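Local coordinates for Lmo0305 protein (Listeria monocytogenes, PDB 3PJ0) that is of unknown function but carries pyridoxal phosphate on a lysine and probably has the fold-type I fold of its family, at residues D200-V204 and A216-G220. Coordinates in Å, arbitrary orientation, origin at the centre of the assembly. Residue numbers count along the deposited sequence, not the author numbering.
Sequences DSVYV and AILAG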
ATOM      1  N   ASP A 200      -7.525  -2.346  23.767  1.00 11.74           N
ATOM      2  CA  ASP A 200      -6.926  -3.599  23.346  1.00 12.27           C
ATOM      3  C   ASP A 200      -6.007  -3.413  22.142  1.00 11.53           C
ATOM      4  O   ASP A 200      -4.994  -4.083  22.029  1.00 12.31           O
ATOM      5  CB  ASP A 200      -8.034  -4.573  22.968  1.00 12.17           C
ATOM      6  CG  ASP A 200      -8.792  -5.035  24.158  1.00 14.13           C
ATOM      7  OD1 ASP A 200      -8.195  -5.817  24.928  1.00 17.37           O
ATOM      8  OD2 ASP A 200      -9.945  -4.619  24.359  1.00 12.06           O
ATOM      9  N   SER A 201      -6.418  -2.587  21.193  1.00 11.38           N
ATOM     10  CA  SER A 201      -5.618  -2.344  20.001  1.00 10.34           C
ATOM     11  C   SER A 201      -5.717  -0.880  19.610  1.00 10.53           C
ATOM     12  O   SER A 201      -6.646  -0.169  20.005  1.00  9.98           O
ATOM     13  CB  SER A 201      -6.042  -3.271  18.839  1.00  9.62           C
ATOM     14  OG  SER A 201      -7.434  -3.144  18.543  1.00 10.14           O
ATOM     15  N   VAL A 202      -4.738  -0.424  18.845  1.00  9.48           N
ATOM     16  CA  VAL A 202      -4.705   0.974  18.399  1.00  8.87           C
ATOM     17  C   VAL A 202      -4.075   1.120  17.020  1.00  9.03           C
ATOM     18  O   VAL A 202      -3.090   0.459  16.680  1.00  7.45           O
ATOM     19  CB  VAL A 202      -3.952   1.866  19.403  1.00 10.20           C
ATOM     20  CG1 VAL A 202      -2.613   1.226  19.818  1.00 10.76           C
ATOM     21  CG2 VAL A 202      -3.766   3.338  18.855  1.00  9.47           C
ATOM     22  N   TYR A 203      -4.639   2.053  16.268  1.00  8.11           N
ATOM     23  CA  TYR A 203      -4.152   2.479  14.984  1.00  8.06           C
ATOM     24  C   TYR A 203      -3.737   3.940  15.084  1.00  7.79           C
ATOM     25  O   TYR A 203      -4.482   4.743  15.650  1.00  8.21           O
ATOM     26  CB  TYR A 203      -5.247   2.342  13.924  1.00  8.94           C
ATOM     27  CG  TYR A 203      -5.207   3.441  12.884  1.00  8.10           C
ATOM     28  CD1 TYR A 203      -4.113   3.575  12.032  1.00  9.29           C
ATOM     29  CD2 TYR A 203      -6.250   4.348  12.777  1.00  8.88           C
ATOM     30  CE1 TYR A 203      -4.035   4.622  11.120  1.00  8.83           C
ATOM     31  CE2 TYR A 203      -6.229   5.361  11.817  1.00  8.93           C
ATOM     32  CZ  TYR A 203      -5.116   5.510  10.996  1.00  7.93           C
ATOM     33  OH  TYR A 203      -5.086   6.540  10.062  1.00  8.99           O
ATOM     34  N   VAL A 204      -2.534   4.248  14.600  1.00  8.27           N
ATOM     35  CA  VAL A 204      -2.046   5.629  14.503  1.00  8.57           C
ATOM     36  C   VAL A 204      -1.569   5.938  13.057  1.00  7.77           C
ATOM     37  O   VAL A 204      -1.063   5.065  12.341  1.00  7.44           O
ATOM     38  CB  VAL A 204      -0.922   5.964  15.557  1.00  8.33           C
ATOM     39  CG1 VAL A 204      -1.477   5.893  16.979  1.00  7.08           C
ATOM     40  CG2 VAL A 204       0.298   5.047  15.383  1.00  9.79           C
ATOM     41  N   ALA A 216       0.743   3.889   8.428  1.00  8.22           N
ATOM     42  CA  ALA A 216       0.024   3.605   9.643  1.00  8.41           C
ATOM     43  C   ALA A 216       0.734   2.550  10.460  1.00  7.80           C
ATOM     44  O   ALA A 216       1.479   1.705   9.929  1.00  7.48           O
ATOM     45  CB  ALA A 216      -1.364   3.082   9.272  1.00  9.18           C
ATOM     46  N   ILE A 217       0.481   2.583  11.748  1.00  8.02           N
ATOM     47  CA  ILE A 217       0.939   1.538  12.650  1.00  9.07           C
ATOM     48  C   ILE A 217      -0.299   1.004  13.348  1.00  9.38           C
ATOM     49  O   ILE A 217      -1.166   1.774  13.764  1.00  9.14           O
ATOM     50  CB  ILE A 217       1.911   2.055  13.752  1.00  9.16           C
ATOM     51  CG1 ILE A 217       3.339   2.118  13.239  1.00 11.58           C
ATOM     52  CG2 ILE A 217       1.899   1.117  15.008  1.00 10.12           C
ATOM     53  CD1 ILE A 217       4.098   0.780  13.257  1.00 11.21           C
ATOM     54  N   LEU A 218      -0.380  -0.323  13.442  1.00  9.94           N
ATOM     55  CA  LEU A 218      -1.400  -1.005  14.244  1.00  9.33           C
ATOM     56  C   LEU A 218      -0.601  -1.712  15.347  1.00 10.03           C
ATOM     57  O   LEU A 218       0.356  -2.462  15.055  1.00  9.78           O
ATOM     58  CB  LEU A 218      -2.171  -2.025  13.436  1.00  8.90           C
ATOM     59  CG  LEU A 218      -3.253  -2.827  14.138  1.00  8.15           C
ATOM     60  CD1 LEU A 218      -4.445  -1.954  14.572  1.00  5.26           C
ATOM     61  CD2 LEU A 218      -3.744  -4.010  13.220  1.00  8.24           C
ATOM     62  N   ALA A 219      -0.999  -1.482  16.597  1.00  9.41           N
ATOM     63  CA  ALA A 219      -0.301  -2.059  17.737  1.00 10.32           C
ATOM     64  C   ALA A 219      -1.234  -2.760  18.749  1.00 10.96           C
ATOM     65  O   ALA A 219      -2.422  -2.408  18.915  1.00 10.23           O
ATOM     66  CB  ALA A 219       0.537  -0.952  18.454  1.00 10.74           C
ATOM     67  N   GLY A 220      -0.655  -3.730  19.459  1.00 10.35           N
ATOM     68  CA  GLY A 220      -1.380  -4.478  20.489  1.00 11.04           C
ATOM     69  C   GLY A 220      -0.555  -5.652  20.962  1.00 10.59           C
ATOM     70  O   GLY A 220       0.658  -5.615  20.881  1.00 10.58           O
TER
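Residues 201-204 of strand 201-205 and strand 216-220 form an antiparallel hairpin, their axes 4.8 Å apart at closest approach. Two hydrogen-bonded pairs fix the register: Val202 N to Ala219 O (3.1 Å) with Ala219 N to Val202 O (2.9 Å), then Val204 N to Ile217 O (2.9 Å) with Ile217 N to Val204 O (3.0 Å). Between them lies the non-hydrogen-bonded pair Tyr203-Leu218, drawn in to 4.5 Å CA to CA. On its face, Leu218 leans across the gap, setting CD1 4.4 Å from Tyr203 CB, while the phenol swings the other way until its edge rests against Ile217 O and the methyl of Ala216, Tyr203 CE1 to Ala216 CB 3.6 Å. That short side chain leaves room for the bulky ring beside it. The opposite face carries Val202, Val204, Ile217 and Ala219: Val204 CG2 packs 3.8 Å from Ile217 CB, but Ala219 CB only just meets Val202 CG1 at 4.1 Å. The shallow ground here is filled from helix 48-61, whose Leu61 touches Val202, Val204 and Ala219, with Ile57 against Ile217. The connection between the strands carries Lys208, modified by pyridoxal phosphate. Within the seven-stranded mixed sheet, strand 173-178 runs parallel alongside 201-205, and antiparallel strand 65-69, outermost within this chain, flanks 216-220 through backbone hydrogen bonds of Phe69 with Ala216 and Val67 with Leu218.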